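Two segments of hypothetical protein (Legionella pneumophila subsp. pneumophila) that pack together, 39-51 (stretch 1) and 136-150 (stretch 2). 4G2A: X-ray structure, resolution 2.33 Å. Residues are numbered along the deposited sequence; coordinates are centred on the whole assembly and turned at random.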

ATOM      1  N   GLN A  39      -9.317 -12.474   4.841  1.00 42.26           N
ATOM      2  CA  GLN A  39      -8.236 -13.478   4.824  1.00 41.86           C
ATOM      3  C   GLN A  39      -6.833 -12.831   4.776  1.00 43.66           C
ATOM      4  O   GLN A  39      -5.826 -13.543   4.906  1.00 44.91           O
HETATM    5  N   MSE A  40      -6.773 -11.505   4.529  1.00 36.24           N
HETATM    6  CA  MSE A  40      -5.554 -10.680   4.461  1.00 33.68           C
HETATM    7  C   MSE A  40      -4.604 -11.206   3.391  1.00 38.10           C
HETATM    8  O   MSE A  40      -3.390 -11.306   3.598  1.00 38.13           O
ATOM      9  N   ASN A  41      -5.174 -11.522   2.224  1.00 34.59           N
ATOM     10  CA  ASN A  41      -4.423 -12.040   1.091  1.00 33.68           C
ATOM     11  C   ASN A  41      -4.396 -10.987  -0.042  1.00 34.11           C
ATOM     12  O   ASN A  41      -4.294 -11.314  -1.228  1.00 33.54           O
ATOM     13  N   GLY A  42      -4.433  -9.728   0.363  1.00 28.71           N
ATOM     14  CA  GLY A  42      -4.343  -8.596  -0.546  1.00 27.68           C
ATOM     15  C   GLY A  42      -2.968  -8.461  -1.168  1.00 31.04           C
ATOM     16  O   GLY A  42      -1.959  -8.950  -0.633  1.00 29.98           O
ATOM     17  N   SER A  43      -2.928  -7.808  -2.327  1.00 26.36           N
ATOM     18  CA  SER A  43      -1.694  -7.595  -3.058  1.00 24.40           C
ATOM     19  C   SER A  43      -1.711  -6.245  -3.764  1.00 26.81           C
ATOM     20  O   SER A  43      -2.767  -5.641  -3.953  1.00 24.24           O
ATOM     21  N   TRP A  44      -0.505  -5.760  -4.086  1.00 24.74           N
ATOM     22  CA  TRP A  44      -0.253  -4.575  -4.881  1.00 25.34           C
ATOM     23  C   TRP A  44       0.567  -4.986  -6.098  1.00 29.92           C
ATOM     24  O   TRP A  44       1.555  -5.721  -5.965  1.00 28.24           O
ATOM     25  N   HIS A  45       0.142  -4.521  -7.280  1.00 28.15           N
ATOM     26  CA  HIS A  45       0.808  -4.766  -8.557  1.00 28.12           C
ATOM     27  C   HIS A  45       1.408  -3.462  -9.049  1.00 28.92           C
ATOM     28  O   HIS A  45       0.700  -2.483  -9.253  1.00 28.15           O
ATOM     29  N   TYR A  46       2.722  -3.454  -9.215  1.00 24.94           N
ATOM     30  CA  TYR A  46       3.498  -2.292  -9.627  1.00 24.07           C
ATOM     31  C   TYR A  46       3.902  -2.373 -11.082  1.00 27.53           C
ATOM     32  O   TYR A  46       4.552  -3.344 -11.480  1.00 26.93           O
ATOM     33  N   ASN A  47       3.508  -1.363 -11.883  1.00 23.99           N
ATOM     34  CA  ASN A  47       3.961  -1.224 -13.266  1.00 25.64           C
ATOM     35  C   ASN A  47       4.713   0.099 -13.293  1.00 32.30           C
ATOM     36  O   ASN A  47       4.109   1.159 -13.107  1.00 32.35           O
ATOM     37  N   CYS A  48       6.041   0.034 -13.382  1.00 30.27           N
ATOM     38  CA  CYS A  48       6.867   1.232 -13.295  1.00 30.87           C
ATOM     39  C   CYS A  48       7.673   1.444 -14.544  1.00 31.66           C
ATOM     40  O   CYS A  48       8.391   0.556 -14.963  1.00 30.86           O
ATOM     41  N   ASN A  49       7.624   2.655 -15.079  1.00 27.17           N
ATOM     42  CA  ASN A  49       8.425   3.032 -16.213  1.00 27.61           C
ATOM     43  C   ASN A  49       9.359   4.126 -15.768  1.00 30.85           C
ATOM     44  O   ASN A  49       8.999   4.914 -14.899  1.00 30.04           O
ATOM     45  N   PHE A  50      10.581   4.134 -16.319  1.00 27.52           N
ATOM     46  CA  PHE A  50      11.632   5.090 -15.985  1.00 27.45           C
ATOM     47  C   PHE A  50      12.363   5.483 -17.236  1.00 33.83           C
ATOM     48  O   PHE A  50      12.636   4.636 -18.096  1.00 34.56           O
ATOM     49  N   THR A  51      12.707   6.758 -17.331  1.00 30.47           N
ATOM     50  CA  THR A  51      13.444   7.287 -18.471  1.00 31.57           C
ATOM     51  C   THR A  51      14.745   7.818 -17.908  1.00 34.95           C
ATOM     52  O   THR A  51      14.728   8.617 -16.974  1.00 36.68           O
ATOM     53  N   THR A 136      19.074   8.051 -24.366  1.00 37.95           N
ATOM     54  CA  THR A 136      18.021   7.784 -23.394  1.00 36.47           C
ATOM     55  C   THR A 136      17.780   6.255 -23.354  1.00 39.40           C
ATOM     56  O   THR A 136      17.761   5.593 -24.396  1.00 40.18           O
ATOM     57  N   VAL A 137      17.607   5.706 -22.170  1.00 34.71           N
ATOM     58  CA  VAL A 137      17.323   4.279 -22.017  1.00 34.23           C
ATOM     59  C   VAL A 137      16.031   4.163 -21.233  1.00 37.63           C
ATOM     60  O   VAL A 137      15.843   4.863 -20.237  1.00 36.38           O
ATOM     61  N   ASN A 138      15.119   3.326 -21.731  1.00 34.61           N
ATOM     62  CA  ASN A 138      13.849   3.052 -21.070  1.00 33.14           C
ATOM     63  C   ASN A 138      13.995   1.830 -20.151  1.00 36.79           C
ATOM     64  O   ASN A 138      14.506   0.789 -20.583  1.00 36.75           O
ATOM     65  N   ILE A 139      13.589   1.979 -18.877  1.00 31.93           N
ATOM     66  CA  ILE A 139      13.597   0.897 -17.897  1.00 30.43           C
ATOM     67  C   ILE A 139      12.161   0.678 -17.479  1.00 32.55           C
ATOM     68  O   ILE A 139      11.460   1.639 -17.195  1.00 31.48           O
ATOM     69  N   HIS A 140      11.716  -0.582 -17.487  1.00 29.47           N
ATOM     70  CA  HIS A 140      10.378  -0.969 -17.051  1.00 27.78           C
ATOM     71  C   HIS A 140      10.450  -2.101 -16.027  1.00 29.30           C
ATOM     72  O   HIS A 140      11.190  -3.062 -16.213  1.00 28.74           O
ATOM     73  N   HIS A 141       9.680  -1.952 -14.945  1.00 25.23           N
ATOM     74  CA  HIS A 141       9.518  -2.892 -13.850  1.00 24.04           C
ATOM     75  C   HIS A 141       8.081  -3.383 -13.796  1.00 28.80           C
ATOM     76  O   HIS A 141       7.136  -2.627 -14.049  1.00 28.35           O
ATOM     77  N   ASP A 142       7.926  -4.655 -13.463  1.00 25.44           N
ATOM     78  CA  ASP A 142       6.637  -5.315 -13.284  1.00 26.19           C
ATOM     79  C   ASP A 142       6.867  -6.342 -12.193  1.00 30.67           C
ATOM     80  O   ASP A 142       7.759  -7.178 -12.319  1.00 31.80           O
ATOM     81  N   TYR A 143       6.143  -6.205 -11.085  1.00 26.01           N
ATOM     82  CA  TYR A 143       6.242  -7.091  -9.933  1.00 25.73           C
ATOM     83  C   TYR A 143       5.029  -6.872  -9.021  1.00 28.66           C
ATOM     84  O   TYR A 143       4.245  -5.946  -9.233  1.00 26.67           O
ATOM     85  N   SER A 144       4.903  -7.728  -8.003  1.00 25.55           N
ATOM     86  CA  SER A 144       3.846  -7.669  -6.994  1.00 24.56           C
ATOM     87  C   SER A 144       4.440  -7.763  -5.616  1.00 26.03           C
ATOM     88  O   SER A 144       5.562  -8.220  -5.457  1.00 24.35           O
ATOM     89  N   THR A 145       3.674  -7.355  -4.620  1.00 23.76           N
ATOM     90  CA  THR A 145       4.016  -7.464  -3.195  1.00 23.57           C
ATOM     91  C   THR A 145       2.740  -7.869  -2.486  1.00 27.34           C
ATOM     92  O   THR A 145       1.670  -7.848  -3.105  1.00 27.51           O
ATOM     93  N   GLY A 146       2.848  -8.173  -1.203  1.00 23.11           N
ATOM     94  CA  GLY A 146       1.699  -8.397  -0.340  1.00 23.03           C
ATOM     95  C   GLY A 146       1.188  -7.039   0.115  1.00 29.42           C
ATOM     96  O   GLY A 146       1.796  -5.995  -0.189  1.00 29.25           O
ATOM     97  N   ALA A 147       0.044  -7.019   0.805  1.00 26.45           N
ATOM     98  CA  ALA A 147      -0.490  -5.742   1.241  1.00 25.81           C
ATOM     99  C   ALA A 147      -0.300  -5.589   2.742  1.00 29.68           C
ATOM    100  O   ALA A 147      -1.012  -6.206   3.540  1.00 29.87           O
ATOM    101  N   THR A 148       0.715  -4.785   3.107  1.00 24.94           N
ATOM    102  CA  THR A 148       1.099  -4.441   4.469  1.00 25.00           C
ATOM    103  C   THR A 148      -0.136  -3.958   5.251  1.00 30.19           C
ATOM    104  O   THR A 148      -0.959  -3.188   4.747  1.00 29.67           O
ATOM    105  N   TYR A 149      -0.253  -4.442   6.478  1.00 26.22           N
ATOM    106  CA  TYR A 149      -1.334  -4.066   7.353  1.00 25.53           C
ATOM    107  C   TYR A 149      -0.850  -4.155   8.812  1.00 27.54           C
ATOM    108  O   TYR A 149       0.104  -4.866   9.109  1.00 25.51           O
ATOM    109  N   ASP A 150      -1.496  -3.415   9.714  1.00 25.56           N
ATOM    110  CA  ASP A 150      -1.070  -3.413  11.105  1.00 26.23           C
ATOM    111  C   ASP A 150      -2.242  -3.534  12.094  1.00 29.53           C
ATOM    112  O   ASP A 150      -3.413  -3.511  11.689  1.00 27.86           O
TER

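Strands 43-51 and 136-146 run antiparallel, so paired side chains share alternate faces of the sheet. At the exposed start, the Thr 136 methyl CG2 (m) meets CG2 of Thr 51 at 3.4 Å. Asn 138 (t) faces Asn 49 (t), and their amides, each both donor and acceptor, form a reciprocal pair: Asn 138 ND2 to Asn 49 OD1, 3.0 Å, and Asn 49 ND2 to Asn 138 OD1, 2.8 Å. On the buried face, Ile 139 (m, m) sets CG2 3.8 Å from CD2 of Phe 50 (m), whose ring turns its edge to the face of His 141 (m). Asp 142 (t) accepts a hydrogen bond at OD1 from NE2 of His 45 (t), 2.7 Å, a diagonal reach that suits two extended side chains.

Tyr 143 (p) lies near parallel to the Tyr 46 ring (m) but slid apart, so CB of Tyr 46 sits over its face. Thr 145 (p) donates from OG1 to Gly 146 O, 3.1 Å, and OG1 also meets the Tyr 46 ring edge. Small Ala 147 points toward stretch 1, its CB 3.7 Å from NE1 of Trp 44 (m); that NE1 donates to water 3, which donates to Thr 148 O. Tyr 149 (p) offers its face to selenomethionine Met 40 (m, m, m), whose CE lies 3.6 Å from Tyr 149 CG.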

ATOM      1  CB  GLN A  39      -8.371 -14.413   3.600  1.00 44.18           C
ATOM      2  CG  GLN A  39      -9.737 -15.047   3.395  1.00 66.64           C
ATOM      3  CD  GLN A  39     -10.520 -14.327   2.331  1.00 93.92           C
ATOM      4  OE1 GLN A  39     -10.093 -14.199   1.179  1.00 95.40           O
ATOM      5  NE2 GLN A  39     -11.708 -13.882   2.681  1.00 87.84           N
HETATM    6  CB  MSE A  40      -4.849 -10.563   5.834  1.00 34.54           C
HETATM    7  CG  MSE A  40      -5.751 -10.106   6.980  1.00 40.13           C
HETATM    8 SE   MSE A  40      -6.928  -8.590   6.591  0.75 46.18          SE
HETATM    9  CE  MSE A  40      -5.649  -7.262   6.015  1.00 40.63           C
ATOM     10  CB  ASN A  41      -4.990 -13.413   0.642  1.00 34.45           C
ATOM     11  CG  ASN A  41      -6.407 -13.391   0.126  1.00 47.88           C
ATOM     12  OD1 ASN A  41      -7.101 -12.373   0.160  1.00 31.96           O
ATOM     13  ND2 ASN A  41      -6.854 -14.521  -0.393  1.00 46.82           N
ATOM     14  CB  SER A  43      -1.471  -8.716  -4.075  1.00 28.71           C
ATOM     15  OG  SER A  43      -2.622  -8.957  -4.872  1.00 34.78           O
ATOM     16  CB  TRP A  44       0.470  -3.491  -4.072  1.00 23.17           C
ATOM     17  CG  TRP A  44      -0.354  -2.911  -2.966  1.00 23.23           C
ATOM     18  CD1 TRP A  44      -0.244  -3.184  -1.639  1.00 25.42           C
ATOM     19  CD2 TRP A  44      -1.400  -1.936  -3.092  1.00 23.22           C
ATOM     20  NE1 TRP A  44      -1.171  -2.466  -0.930  1.00 25.01           N
ATOM     21  CE2 TRP A  44      -1.888  -1.678  -1.795  1.00 26.39           C
ATOM     22  CE3 TRP A  44      -1.944  -1.219  -4.174  1.00 24.98           C
ATOM     23  CZ2 TRP A  44      -2.892  -0.736  -1.544  1.00 25.88           C
ATOM     24  CZ3 TRP A  44      -2.975  -0.317  -3.931  1.00 26.56           C
ATOM     25  CH2 TRP A  44      -3.420  -0.063  -2.627  1.00 26.83           C
ATOM     26  CB  HIS A  45      -0.173  -5.367  -9.575  1.00 30.69           C
ATOM     27  CG  HIS A  45       0.448  -5.725 -10.888  1.00 35.22           C
ATOM     28  ND1 HIS A  45      -0.292  -5.716 -12.055  1.00 38.20           N
ATOM     29  CD2 HIS A  45       1.724  -6.072 -11.184  1.00 36.85           C
ATOM     30  CE1 HIS A  45       0.547  -6.068 -13.014  1.00 38.02           C
ATOM     31  NE2 HIS A  45       1.771  -6.290 -12.535  1.00 37.63           N
ATOM     32  CB  TYR A  46       4.778  -2.168  -8.772  1.00 24.93           C
ATOM     33  CG  TYR A  46       4.563  -2.042  -7.280  1.00 26.20           C
ATOM     34  CD1 TYR A  46       4.159  -3.138  -6.517  1.00 28.56           C
ATOM     35  CD2 TYR A  46       4.908  -0.877  -6.606  1.00 26.56           C
ATOM     36  CE1 TYR A  46       4.003  -3.040  -5.133  1.00 30.05           C
ATOM     37  CE2 TYR A  46       4.767  -0.770  -5.226  1.00 27.90           C
ATOM     38  CZ  TYR A  46       4.308  -1.852  -4.492  1.00 35.49           C
ATOM     39  OH  TYR A  46       4.164  -1.726  -3.131  1.00 38.31           O
ATOM     40  CB  ASN A  47       2.830  -1.289 -14.268  1.00 26.97           C
ATOM     41  CG  ASN A  47       2.170  -2.630 -14.364  1.00 44.34           C
ATOM     42  OD1 ASN A  47       1.152  -2.887 -13.720  1.00 39.08           O
ATOM     43  ND2 ASN A  47       2.651  -3.463 -15.271  1.00 38.58           N
ATOM     44  CB  CYS A  48       7.782   1.174 -12.075  1.00 31.95           C
ATOM     45  SG  CYS A  48       6.979   0.620 -10.550  1.00 36.25           S
ATOM     46  CB  ASN A  49       7.579   3.440 -17.439  1.00 27.88           C
ATOM     47  CG  ASN A  49       8.385   3.263 -18.705  1.00 37.93           C
ATOM     48  OD1 ASN A  49       8.480   2.161 -19.248  1.00 32.23           O
ATOM     49  ND2 ASN A  49       9.062   4.316 -19.155  1.00 28.58           N
ATOM     50  CB  PHE A  50      12.645   4.507 -14.971  1.00 28.62           C
ATOM     51  CG  PHE A  50      12.061   3.724 -13.826  1.00 29.07           C
ATOM     52  CD1 PHE A  50      11.643   4.367 -12.664  1.00 32.33           C
ATOM     53  CD2 PHE A  50      11.902   2.347 -13.915  1.00 29.14           C
ATOM     54  CE1 PHE A  50      11.046   3.642 -11.616  1.00 32.03           C
ATOM     55  CE2 PHE A  50      11.313   1.628 -12.871  1.00 31.92           C
ATOM     56  CZ  PHE A  50      10.899   2.283 -11.722  1.00 30.13           C
ATOM     57  CB  THR A  51      12.596   8.345 -19.219  1.00 37.86           C
ATOM     58  OG1 THR A  51      11.294   7.829 -19.488  1.00 43.97           O
ATOM     59  CG2 THR A  51      13.214   8.790 -20.498  1.00 31.68           C
ATOM     60  CB  THR A 136      16.747   8.586 -23.781  1.00 42.66           C
ATOM     61  OG1 THR A 136      17.010   9.989 -23.702  1.00 42.19           O
ATOM     62  CG2 THR A 136      15.557   8.270 -22.908  1.00 39.60           C
ATOM     63  CB  VAL A 137      18.510   3.477 -21.391  1.00 37.19           C
ATOM     64  CG1 VAL A 137      18.087   2.097 -20.904  1.00 35.74           C
ATOM     65  CG2 VAL A 137      19.656   3.353 -22.392  1.00 38.45           C
ATOM     66  CB  ASN A 138      12.749   2.813 -22.093  1.00 29.18           C
ATOM     67  CG  ASN A 138      11.381   2.952 -21.476  1.00 39.90           C
ATOM     68  OD1 ASN A 138      10.889   4.057 -21.283  1.00 32.66           O
ATOM     69  ND2 ASN A 138      10.762   1.842 -21.104  1.00 26.67           N
ATOM     70  CB  ILE A 139      14.568   1.121 -16.669  1.00 32.58           C
ATOM     71  CG1 ILE A 139      16.071   1.290 -17.108  1.00 33.20           C
ATOM     72  CG2 ILE A 139      14.420   0.001 -15.599  1.00 30.44           C
ATOM     73  CD1 ILE A 139      16.734   0.109 -17.883  1.00 35.92           C
ATOM     74  CB  HIS A 140       9.462  -1.363 -18.222  1.00 29.03           C
ATOM     75  CG  HIS A 140       8.047  -1.613 -17.791  1.00 31.61           C
ATOM     76  ND1 HIS A 140       7.587  -2.887 -17.539  1.00 33.40           N
ATOM     77  CD2 HIS A 140       7.060  -0.733 -17.520  1.00 33.15           C
ATOM     78  CE1 HIS A 140       6.328  -2.745 -17.156  1.00 32.71           C
ATOM     79  NE2 HIS A 140       5.970  -1.468 -17.121  1.00 32.90           N
ATOM     80  CB  HIS A 141       9.873  -2.244 -12.506  1.00 23.35           C
ATOM     81  CG  HIS A 141      11.327  -2.026 -12.271  1.00 26.90           C
ATOM     82  ND1 HIS A 141      11.777  -1.341 -11.153  1.00 28.42           N
ATOM     83  CD2 HIS A 141      12.397  -2.383 -13.020  1.00 29.76           C
ATOM     84  CE1 HIS A 141      13.094  -1.316 -11.250  1.00 27.81           C
ATOM     85  NE2 HIS A 141      13.512  -1.930 -12.360  1.00 29.05           N
ATOM     86  CB  ASP A 142       6.113  -5.931 -14.605  1.00 28.86           C
ATOM     87  CG  ASP A 142       4.820  -6.730 -14.536  1.00 44.41           C
ATOM     88  OD1 ASP A 142       4.235  -6.830 -13.437  1.00 43.21           O
ATOM     89  OD2 ASP A 142       4.417  -7.296 -15.575  1.00 58.84           O
ATOM     90  CB  TYR A 143       7.572  -6.878  -9.165  1.00 25.81           C
ATOM     91  CG  TYR A 143       7.798  -5.453  -8.706  1.00 26.83           C
ATOM     92  CD1 TYR A 143       8.375  -4.508  -9.552  1.00 29.07           C
ATOM     93  CD2 TYR A 143       7.497  -5.064  -7.405  1.00 25.93           C
ATOM     94  CE1 TYR A 143       8.595  -3.200  -9.130  1.00 28.45           C
ATOM     95  CE2 TYR A 143       7.735  -3.768  -6.966  1.00 26.14           C
ATOM     96  CZ  TYR A 143       8.269  -2.835  -7.837  1.00 30.05           C
ATOM     97  OH  TYR A 143       8.498  -1.558  -7.409  1.00 28.20           O
ATOM     98  CB  SER A 144       2.849  -8.810  -7.195  1.00 28.38           C
ATOM     99  OG  SER A 144       2.175  -8.636  -8.427  1.00 45.12           O
ATOM    100  CB  THR A 145       4.583  -6.129  -2.625  1.00 27.03           C
ATOM    101  OG1 THR A 145       3.544  -5.154  -2.568  1.00 25.59           O
ATOM    102  CG2 THR A 145       5.783  -5.588  -3.396  1.00 22.60           C
ATOM    103  CB  ALA A 147      -1.946  -5.600   0.838  1.00 26.93           C
ATOM    104  CB  THR A 148       2.258  -3.393   4.433  1.00 25.60           C
ATOM    105  OG1 THR A 148       3.372  -4.037   3.856  1.00 24.47           O
ATOM    106  CG2 THR A 148       2.701  -2.913   5.808  1.00 21.61           C
ATOM    107  CB  TYR A 149      -2.609  -4.908   7.068  1.00 26.33           C
ATOM    108  CG  TYR A 149      -2.484  -6.377   7.406  1.00 27.51           C
ATOM    109  CD1 TYR A 149      -2.009  -7.290   6.470  1.00 29.36           C
ATOM    110  CD2 TYR A 149      -2.872  -6.861   8.654  1.00 28.20           C
ATOM    111  CE1 TYR A 149      -1.894  -8.647   6.776  1.00 30.51           C
ATOM    112  CE2 TYR A 149      -2.757  -8.211   8.972  1.00 29.43           C
ATOM    113  CZ  TYR A 149      -2.281  -9.104   8.025  1.00 37.52           C
ATOM    114  OH  TYR A 149      -2.183 -10.434   8.334  1.00 37.63           O
ATOM    115  CB  ASP A 150      -0.217  -2.166  11.417  1.00 27.65           C
ATOM    116  CG  ASP A 150      -0.876  -0.843  11.129  1.00 33.34           C
ATOM    117  OD1 ASP A 150      -2.106  -0.719  11.373  1.00 34.09           O
ATOM    118  OD2 ASP A 150      -0.148   0.112  10.806  1.00 39.28           O
TER
HETATM  119  O   HOH W   1      -2.943  -8.004   3.414  1.00 28.58           O
HETATM  120  O   HOH W   2      -1.336  -9.445   1.781  1.00 20.99           O
HETATM  121  O   HOH W   3      -1.311  -2.278   2.057  1.00 22.79           O